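Local coordinates for 5'-deoxynucleotidase (Archaeoglobus fulgidus, PDB 1YOY), which probably hydrolyses 2'-deoxyribonucleoside 5'-monophosphates to the deoxyribonucleoside and phosphate, working as a metal-dependent homodimer of the HD-domain family, at residues V63-K68 and S116-Y121; D126-A131 and E160-L165. All coordinates share one frame; numbering follows the deposited sequence.

Interaction 1. Residues V63-K68 and S116-Y121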
ATOM      1  N   VAL A  63      16.973   3.446   7.865  1.00 20.56           N
ATOM      2  CA  VAL A  63      15.681   3.888   7.346  1.00 21.55           C
ATOM      3  C   VAL A  63      15.671   3.883   5.815  1.00 22.58           C
ATOM      4  O   VAL A  63      14.700   3.447   5.204  1.00 20.90           O
ATOM      5  CB  VAL A  63      15.337   5.293   7.825  1.00 22.24           C
ATOM      6  CG1 VAL A  63      13.963   5.765   7.254  1.00 23.23           C
ATOM      7  CG2 VAL A  63      15.245   5.274   9.318  1.00 23.61           C
ATOM      8  N   GLU A  64      16.740   4.349   5.177  1.00 22.14           N
ATOM      9  CA  GLU A  64      16.741   4.370   3.699  1.00 24.24           C
ATOM     10  C   GLU A  64      16.506   2.923   3.130  1.00 23.48           C
ATOM     11  O   GLU A  64      15.728   2.718   2.219  1.00 21.87           O
ATOM     12  CB  GLU A  64      18.073   4.912   3.161  1.00 26.71           C
ATOM     13  CG  GLU A  64      18.543   6.291   3.707  1.00 34.27           C
ATOM     14  CD  GLU A  64      19.282   6.218   5.092  1.00 39.68           C
ATOM     15  OE1 GLU A  64      20.562   6.243   5.147  1.00 43.97           O
ATOM     16  OE2 GLU A  64      18.571   6.157   6.111  1.00 35.14           O
ATOM     17  N   LYS A  65      17.168   1.925   3.711  1.00 22.16           N
ATOM     18  CA  LYS A  65      17.026   0.550   3.264  1.00 23.90           C
ATOM     19  C   LYS A  65      15.648  -0.053   3.616  1.00 22.38           C
ATOM     20  O   LYS A  65      15.109  -0.874   2.887  1.00 22.60           O
ATOM     21  CB  LYS A  65      18.127  -0.314   3.898  1.00 25.28           C
ATOM     22  CG  LYS A  65      19.509  -0.123   3.244  1.00 31.13           C
ATOM     23  CD  LYS A  65      20.126  -1.477   2.912  1.00 39.54           C
ATOM     24  CE  LYS A  65      19.557  -2.105   1.660  1.00 41.71           C
ATOM     25  NZ  LYS A  65      20.347  -1.581   0.496  1.00 44.89           N
ATOM     26  N   ALA A  66      15.140   0.323   4.772  1.00 21.48           N
ATOM     27  CA  ALA A  66      13.823  -0.081   5.241  1.00 21.10           C
ATOM     28  C   ALA A  66      12.752   0.453   4.238  1.00 20.94           C
ATOM     29  O   ALA A  66      11.790  -0.234   3.965  1.00 21.07           O
ATOM     30  CB  ALA A  66      13.562   0.461   6.643  1.00 19.85           C
ATOM     31  N   CYS A  67      12.967   1.644   3.680  1.00 20.52           N
ATOM     32  CA  CYS A  67      12.079   2.210   2.670  1.00 20.58           C
ATOM     33  C   CYS A  67      12.139   1.421   1.382  1.00 21.68           C
ATOM     34  O   CYS A  67      11.137   1.232   0.694  1.00 20.27           O
ATOM     35  CB  CYS A  67      12.447   3.660   2.399  1.00 21.48           C
ATOM     36  SG  CYS A  67      12.055   4.799   3.777  1.00 21.06           S
ATOM     37  N   LYS A  68      13.334   0.953   1.045  1.00 21.21           N
ATOM     38  CA  LYS A  68      13.480   0.078  -0.113  1.00 21.65           C
ATOM     39  C   LYS A  68      12.744  -1.249   0.034  1.00 20.97           C
ATOM     40  O   LYS A  68      12.127  -1.729  -0.932  1.00 20.33           O
ATOM     41  CB  LYS A  68      14.982  -0.108  -0.439  1.00 21.90           C
ATOM     42  CG  LYS A  68      15.226  -0.842  -1.743  1.00 29.03           C
ATOM     43  CD  LYS A  68      16.692  -1.289  -1.825  1.00 33.42           C
ATOM     44  CE  LYS A  68      17.283  -1.055  -3.196  1.00 38.40           C
ATOM     45  NZ  LYS A  68      18.415  -2.027  -3.364  1.00 37.95           N
ATOM     46  N   SER A 116      17.174  -6.809  -4.861  1.00 24.19           N
ATOM     47  CA  SER A 116      17.610  -8.163  -4.482  1.00 23.82           C
ATOM     48  C   SER A 116      17.972  -8.246  -3.012  1.00 23.38           C
ATOM     49  O   SER A 116      17.717  -9.256  -2.341  1.00 23.28           O
ATOM     50  CB  SER A 116      18.808  -8.601  -5.318  1.00 24.94           C
ATOM     51  OG  SER A 116      19.852  -7.638  -5.188  1.00 29.00           O
ATOM     52  N   ASP A 117      18.561  -7.186  -2.492  1.00 21.64           N
ATOM     53  CA  ASP A 117      19.029  -7.234  -1.126  1.00 24.29           C
ATOM     54  C   ASP A 117      17.985  -6.944  -0.053  1.00 23.34           C
ATOM     55  O   ASP A 117      18.366  -6.904   1.112  1.00 24.51           O
ATOM     56  CB  ASP A 117      20.233  -6.307  -0.946  1.00 25.32           C
ATOM     57  CG  ASP A 117      19.882  -4.826  -1.148  1.00 30.69           C
ATOM     58  OD1 ASP A 117      18.840  -4.459  -1.733  1.00 38.11           O
ATOM     59  OD2 ASP A 117      20.722  -4.008  -0.781  1.00 40.31           O
ATOM     60  N   VAL A 118      16.712  -6.727  -0.429  1.00 22.85           N
ATOM     61  CA  VAL A 118      15.588  -6.595   0.544  1.00 22.72           C
ATOM     62  C   VAL A 118      14.508  -7.655   0.324  1.00 21.95           C
ATOM     63  O   VAL A 118      13.499  -7.677   1.012  1.00 21.75           O
ATOM     64  CB  VAL A 118      14.951  -5.176   0.522  1.00 22.11           C
ATOM     65  CG1 VAL A 118      15.967  -4.071   0.999  1.00 24.08           C
ATOM     66  CG2 VAL A 118      14.400  -4.839  -0.858  1.00 23.70           C
ATOM     67  N   GLU A 119      14.711  -8.535  -0.652  1.00 21.73           N
ATOM     68  CA  GLU A 119      13.727  -9.612  -0.959  1.00 22.67           C
ATOM     69  C   GLU A 119      13.458 -10.521   0.241  1.00 21.80           C
ATOM     70  O   GLU A 119      12.352 -11.007   0.405  1.00 20.46           O
ATOM     71  CB  GLU A 119      14.177 -10.488  -2.162  1.00 24.54           C
ATOM     72  CG  GLU A 119      14.119  -9.771  -3.529  1.00 29.62           C
ATOM     73  CD  GLU A 119      12.733  -9.135  -3.910  1.00 39.02           C
ATOM     74  OE1 GLU A 119      11.654  -9.426  -3.310  1.00 38.29           O
ATOM     75  OE2 GLU A 119      12.745  -8.318  -4.871  1.00 45.70           O
ATOM     76  N   VAL A 120      14.473 -10.754   1.081  1.00 20.72           N
ATOM     77  CA  VAL A 120      14.229 -11.490   2.319  1.00 21.96           C
ATOM     78  C   VAL A 120      13.144 -10.818   3.194  1.00 21.14           C
ATOM     79  O   VAL A 120      12.226 -11.476   3.649  1.00 21.24           O
ATOM     80  CB  VAL A 120      15.520 -11.727   3.145  1.00 22.58           C
ATOM     81  CG1 VAL A 120      16.073 -10.373   3.721  1.00 25.54           C
ATOM     82  CG2 VAL A 120      15.230 -12.698   4.235  1.00 22.88           C
ATOM     83  N   TYR A 121      13.234  -9.503   3.398  1.00 20.60           N
ATOM     84  CA  TYR A 121      12.213  -8.801   4.161  1.00 20.90           C
ATOM     85  C   TYR A 121      10.842  -8.882   3.508  1.00 19.22           C
ATOM     86  O   TYR A 121       9.866  -8.966   4.200  1.00 19.09           O
ATOM     87  CB  TYR A 121      12.598  -7.322   4.387  1.00 19.71           C
ATOM     88  CG  TYR A 121      13.997  -7.201   4.995  1.00 21.39           C
ATOM     89  CD1 TYR A 121      14.309  -7.851   6.179  1.00 22.01           C
ATOM     90  CD2 TYR A 121      15.029  -6.485   4.328  1.00 20.78           C
ATOM     91  CE1 TYR A 121      15.609  -7.779   6.724  1.00 23.07           C
ATOM     92  CE2 TYR A 121      16.314  -6.373   4.864  1.00 23.12           C
ATOM     93  CZ  TYR A 121      16.598  -7.060   6.059  1.00 21.57           C
ATOM     94  OH  TYR A 121      17.849  -6.943   6.628  1.00 24.22           O
TER
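Lys68 and Val118 bring the two backbones together, their CA atoms 7.0 Å apart, where the first turns of helix 63-76 face segment 116-121. Both helices belong to the all-helical HD-domain fold, and the outer edge of their meeting is a salt-bridge network in which one carboxylate is shared by two lysines. Asp117 offers a separate oxygen to each: OD2 takes Lys65 NZ at 2.8 Å, and OD1 takes Lys68 NZ at 3.0 Å. Both ammonium groups come in on the syn side, tilted out of the carboxylate plane by 33° for Lys65 and 21° for Lys68, and each lysine chain runs across the aspartate at about a right angle. Lys65 reaches its oxygen through bends at chi2, chi3 and chi4, whereas Lys68, with CG anti to the backbone N (chi1 -172°), is bent only at chi3. The Lys68 ammonium is also hydrogen-bonded to the carbonyl oxygen of Asp114. Beneath the charges lies Val118, buried and also packed on Ala69 and Ala72. Its CG2 rests 3.9 Å from Lys68 O, while CG1 touches the aliphatic part of the same lysine, 4.0 Å from CD.

Interaction 2. Residues D126-A131 and E160-L165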
ATOM      1  N   ASP A 126       5.326 -10.526   3.587  1.00 20.60           N
ATOM      2  CA  ASP A 126       4.153 -11.148   2.934  1.00 20.70           C
ATOM      3  C   ASP A 126       3.511 -12.284   3.761  1.00 20.32           C
ATOM      4  O   ASP A 126       2.276 -12.331   3.926  1.00 18.52           O
ATOM      5  CB  ASP A 126       4.510 -11.640   1.529  1.00 21.70           C
ATOM      6  CG  ASP A 126       4.636 -10.487   0.512  1.00 22.82           C
ATOM      7  OD1 ASP A 126       3.983  -9.416   0.671  1.00 24.38           O
ATOM      8  OD2 ASP A 126       5.361 -10.671  -0.475  1.00 24.13           O
ATOM      9  N   LYS A 127       4.335 -13.161   4.324  1.00 19.96           N
ATOM     10  CA  LYS A 127       3.856 -14.236   5.199  1.00 21.12           C
ATOM     11  C   LYS A 127       3.253 -13.759   6.530  1.00 20.84           C
ATOM     12  O   LYS A 127       2.201 -14.263   6.988  1.00 20.42           O
ATOM     13  CB  LYS A 127       4.980 -15.251   5.448  1.00 20.67           C
ATOM     14  CG  LYS A 127       5.275 -16.064   4.219  1.00 23.01           C
ATOM     15  CD  LYS A 127       6.594 -16.774   4.462  1.00 24.34           C
ATOM     16  CE  LYS A 127       7.020 -17.569   3.279  1.00 31.28           C
ATOM     17  NZ  LYS A 127       7.759 -18.803   3.768  1.00 35.33           N
ATOM     18  N   LEU A 128       3.923 -12.785   7.141  1.00 20.09           N
ATOM     19  CA  LEU A 128       3.476 -12.212   8.392  1.00 19.71           C
ATOM     20  C   LEU A 128       2.153 -11.463   8.151  1.00 19.89           C
ATOM     21  O   LEU A 128       1.301 -11.480   9.034  1.00 19.56           O
ATOM     22  CB  LEU A 128       4.508 -11.212   8.959  1.00 19.73           C
ATOM     23  CG  LEU A 128       5.482 -11.672  10.055  1.00 24.40           C
ATOM     24  CD1 LEU A 128       6.304 -10.439  10.590  1.00 21.39           C
ATOM     25  CD2 LEU A 128       4.692 -12.372  11.205  1.00 25.60           C
ATOM     26  N   GLU A 129       2.031 -10.732   7.018  1.00 18.92           N
ATOM     27  CA  GLU A 129       0.778 -10.023   6.712  1.00 18.42           C
ATOM     28  C   GLU A 129      -0.382 -11.047   6.694  1.00 18.54           C
ATOM     29  O   GLU A 129      -1.402 -10.852   7.354  1.00 18.60           O
ATOM     30  CB  GLU A 129       0.866  -9.209   5.383  1.00 17.01           C
ATOM     31  CG  GLU A 129      -0.036  -7.969   5.361  1.00 19.00           C
ATOM     32  CD  GLU A 129      -1.505  -8.354   5.205  1.00 20.52           C
ATOM     33  OE1 GLU A 129      -1.774  -9.300   4.400  1.00 22.37           O
ATOM     34  OE2 GLU A 129      -2.379  -7.714   5.869  1.00 23.64           O
ATOM     35  N   LEU A 130      -0.197 -12.110   5.927  1.00 18.76           N
ATOM     36  CA  LEU A 130      -1.081 -13.277   5.955  1.00 21.26           C
ATOM     37  C   LEU A 130      -1.456 -13.768   7.349  1.00 20.46           C
ATOM     38  O   LEU A 130      -2.621 -14.022   7.627  1.00 20.63           O
ATOM     39  CB  LEU A 130      -0.450 -14.448   5.169  1.00 20.27           C
ATOM     40  CG  LEU A 130      -1.349 -15.699   4.965  1.00 21.29           C
ATOM     41  CD1 LEU A 130      -2.741 -15.349   4.377  1.00 23.25           C
ATOM     42  CD2 LEU A 130      -0.623 -16.730   4.042  1.00 24.32           C
ATOM     43  N   ALA A 131      -0.463 -13.966   8.205  1.00 19.31           N
ATOM     44  CA  ALA A 131      -0.728 -14.424   9.545  1.00 18.86           C
ATOM     45  C   ALA A 131      -1.519 -13.407  10.380  1.00 19.02           C
ATOM     46  O   ALA A 131      -2.466 -13.790  11.075  1.00 19.85           O
ATOM     47  CB  ALA A 131       0.584 -14.867  10.251  1.00 17.51           C
ATOM     48  N   GLU A 160      10.301 -13.226  15.811  1.00 24.23           N
ATOM     49  CA  GLU A 160       9.887 -12.537  17.044  1.00 26.33           C
ATOM     50  C   GLU A 160       8.507 -11.875  16.942  1.00 24.62           C
ATOM     51  O   GLU A 160       7.758 -11.903  17.902  1.00 25.00           O
ATOM     52  CB  GLU A 160      10.880 -11.440  17.453  1.00 26.65           C
ATOM     53  CG  GLU A 160      12.113 -11.959  18.134  1.00 36.99           C
ATOM     54  CD  GLU A 160      12.600 -11.014  19.254  1.00 50.20           C
ATOM     55  OE1 GLU A 160      12.922 -11.575  20.354  1.00 56.28           O
ATOM     56  OE2 GLU A 160      12.679  -9.743  19.044  1.00 50.30           O
ATOM     57  N   ILE A 161       8.216 -11.204  15.820  1.00 23.52           N
ATOM     58  CA  ILE A 161       6.897 -10.590  15.702  1.00 23.10           C
ATOM     59  C   ILE A 161       5.833 -11.680  15.680  1.00 22.74           C
ATOM     60  O   ILE A 161       4.822 -11.563  16.360  1.00 22.26           O
ATOM     61  CB  ILE A 161       6.770  -9.591  14.486  1.00 23.62           C
ATOM     62  CG1 ILE A 161       7.665  -8.367  14.724  1.00 22.83           C
ATOM     63  CG2 ILE A 161       5.335  -9.084  14.402  1.00 22.33           C
ATOM     64  CD1 ILE A 161       7.888  -7.440  13.529  1.00 23.26           C
ATOM     65  N   TYR A 162       6.109 -12.756  14.937  1.00 22.54           N
ATOM     66  CA  TYR A 162       5.200 -13.896  14.770  1.00 24.67           C
ATOM     67  C   TYR A 162       4.847 -14.555  16.101  1.00 24.54           C
ATOM     68  O   TYR A 162       3.669 -14.802  16.397  1.00 24.49           O
ATOM     69  CB  TYR A 162       5.816 -14.927  13.828  1.00 23.62           C
ATOM     70  CG  TYR A 162       4.932 -16.127  13.571  1.00 26.42           C
ATOM     71  CD1 TYR A 162       3.703 -15.979  12.928  1.00 22.99           C
ATOM     72  CD2 TYR A 162       5.332 -17.426  13.955  1.00 26.61           C
ATOM     73  CE1 TYR A 162       2.876 -17.064  12.652  1.00 24.77           C
ATOM     74  CE2 TYR A 162       4.488 -18.550  13.701  1.00 30.25           C
ATOM     75  CZ  TYR A 162       3.261 -18.348  13.049  1.00 29.38           C
ATOM     76  OH  TYR A 162       2.427 -19.421  12.793  1.00 29.27           O
ATOM     77  N   ARG A 163       5.858 -14.723  16.941  1.00 24.91           N
ATOM     78  CA  ARG A 163       5.661 -15.305  18.262  1.00 26.27           C
ATOM     79  C   ARG A 163       4.683 -14.521  19.147  1.00 24.16           C
ATOM     80  O   ARG A 163       3.752 -15.105  19.758  1.00 25.07           O
ATOM     81  CB  ARG A 163       7.010 -15.459  18.957  1.00 27.20           C
ATOM     82  CG  ARG A 163       6.889 -16.169  20.278  1.00 31.22           C
ATOM     83  CD  ARG A 163       8.208 -16.202  21.052  1.00 36.83           C
ATOM     84  NE  ARG A 163       8.002 -16.828  22.365  1.00 39.89           N
ATOM     85  CZ  ARG A 163       8.872 -16.810  23.382  1.00 42.61           C
ATOM     86  NH1 ARG A 163      10.037 -16.185  23.280  0.50 37.96           N
ATOM     87  NH2 ARG A 163       8.554 -17.430  24.520  1.00 42.53           N
ATOM     88  N   VAL A 164       4.876 -13.206  19.192  1.00 23.33           N
ATOM     89  CA  VAL A 164       4.068 -12.338  19.957  1.00 23.09           C
ATOM     90  C   VAL A 164       2.646 -12.329  19.365  1.00 23.10           C
ATOM     91  O   VAL A 164       1.676 -12.332  20.110  1.00 23.49           O
ATOM     92  CB  VAL A 164       4.671 -10.886  20.062  1.00 24.23           C
ATOM     93  CG1 VAL A 164       3.741  -9.922  20.842  1.00 24.41           C
ATOM     94  CG2 VAL A 164       6.051 -10.928  20.770  1.00 25.70           C
ATOM     95  N   LEU A 165       2.538 -12.298  18.035  1.00 22.32           N
ATOM     96  CA  LEU A 165       1.229 -12.290  17.350  1.00 21.84           C
ATOM     97  C   LEU A 165       0.392 -13.496  17.762  1.00 22.94           C
ATOM     98  O   LEU A 165      -0.810 -13.370  18.069  1.00 23.51           O
ATOM     99  CB  LEU A 165       1.426 -12.325  15.834  1.00 19.84           C
ATOM    100  CG  LEU A 165       0.175 -12.617  14.968  1.00 21.74           C
ATOM    101  CD1 LEU A 165      -0.851 -11.506  15.016  1.00 20.18           C
ATOM    102  CD2 LEU A 165       0.507 -13.057  13.513  1.00 19.23           C
TER
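Leu128 divides its two methyl groups between neighbouring residues of the facing helix: CD1 packs against Ile161, 4.0 Å from its CB, and CD2 lies 3.8 Å from Tyr162 CB. The leucine runs at about a right angle to Ile161 but slants past Tyr162, so the two branches meet their partners in different ways. Tyr162 has CG anti to the backbone N (chi1 -179°), which swings the ring to the flank of the contact rather than straight across it. Ala131 CB meets that ring at its edge, near the ring plane and 4.0 Å from CE1. Helices 119-138 and 156-168 run almost parallel here, 6° between the axes of the short segments and 10.8 Å apart at closest approach, as part of the helical bundle of the HD-domain fold. One turn beyond Leu128, the Ala131 methyl also takes Leu165 CD2 at 3.7 Å. An alanine in place of Leu128 would probably open a gap beside Ile161 and Tyr162, since both methyls that reach them would be gone. Ile51 of helix 41-58 also packs on Leu128, and Ile54 of that helix on Ile161. The Tyr162 hydroxyl is hydrogen-bonded to the carbonyl oxygen of Ala148. From the second subunit, Met9 reaches Ile161 and His17 packs against Leu165.

In the fold
Helix 119-138 serves both contacts: interaction 1 near its N-terminal end and interaction 2 in its middle, with centres about 18 Å apart and no direct touch. The chemistry follows the depth. Interaction 1, partly buried, pairs charged groups at the surface above a single buried valine; interaction 2 is buried and purely apolar across its two segments. Their partners differ too, helix 63-76 in one and helix 156-168 in the other, while helix 41-58 packs against segments of both. Each also touches the second subunit. Segment 126-131 additionally carries Asp126, which belongs with His44, His76 and Asp77 to a set consistent with the H...HD...D metal site of HD-domain proteins, although no metal is bound to them here.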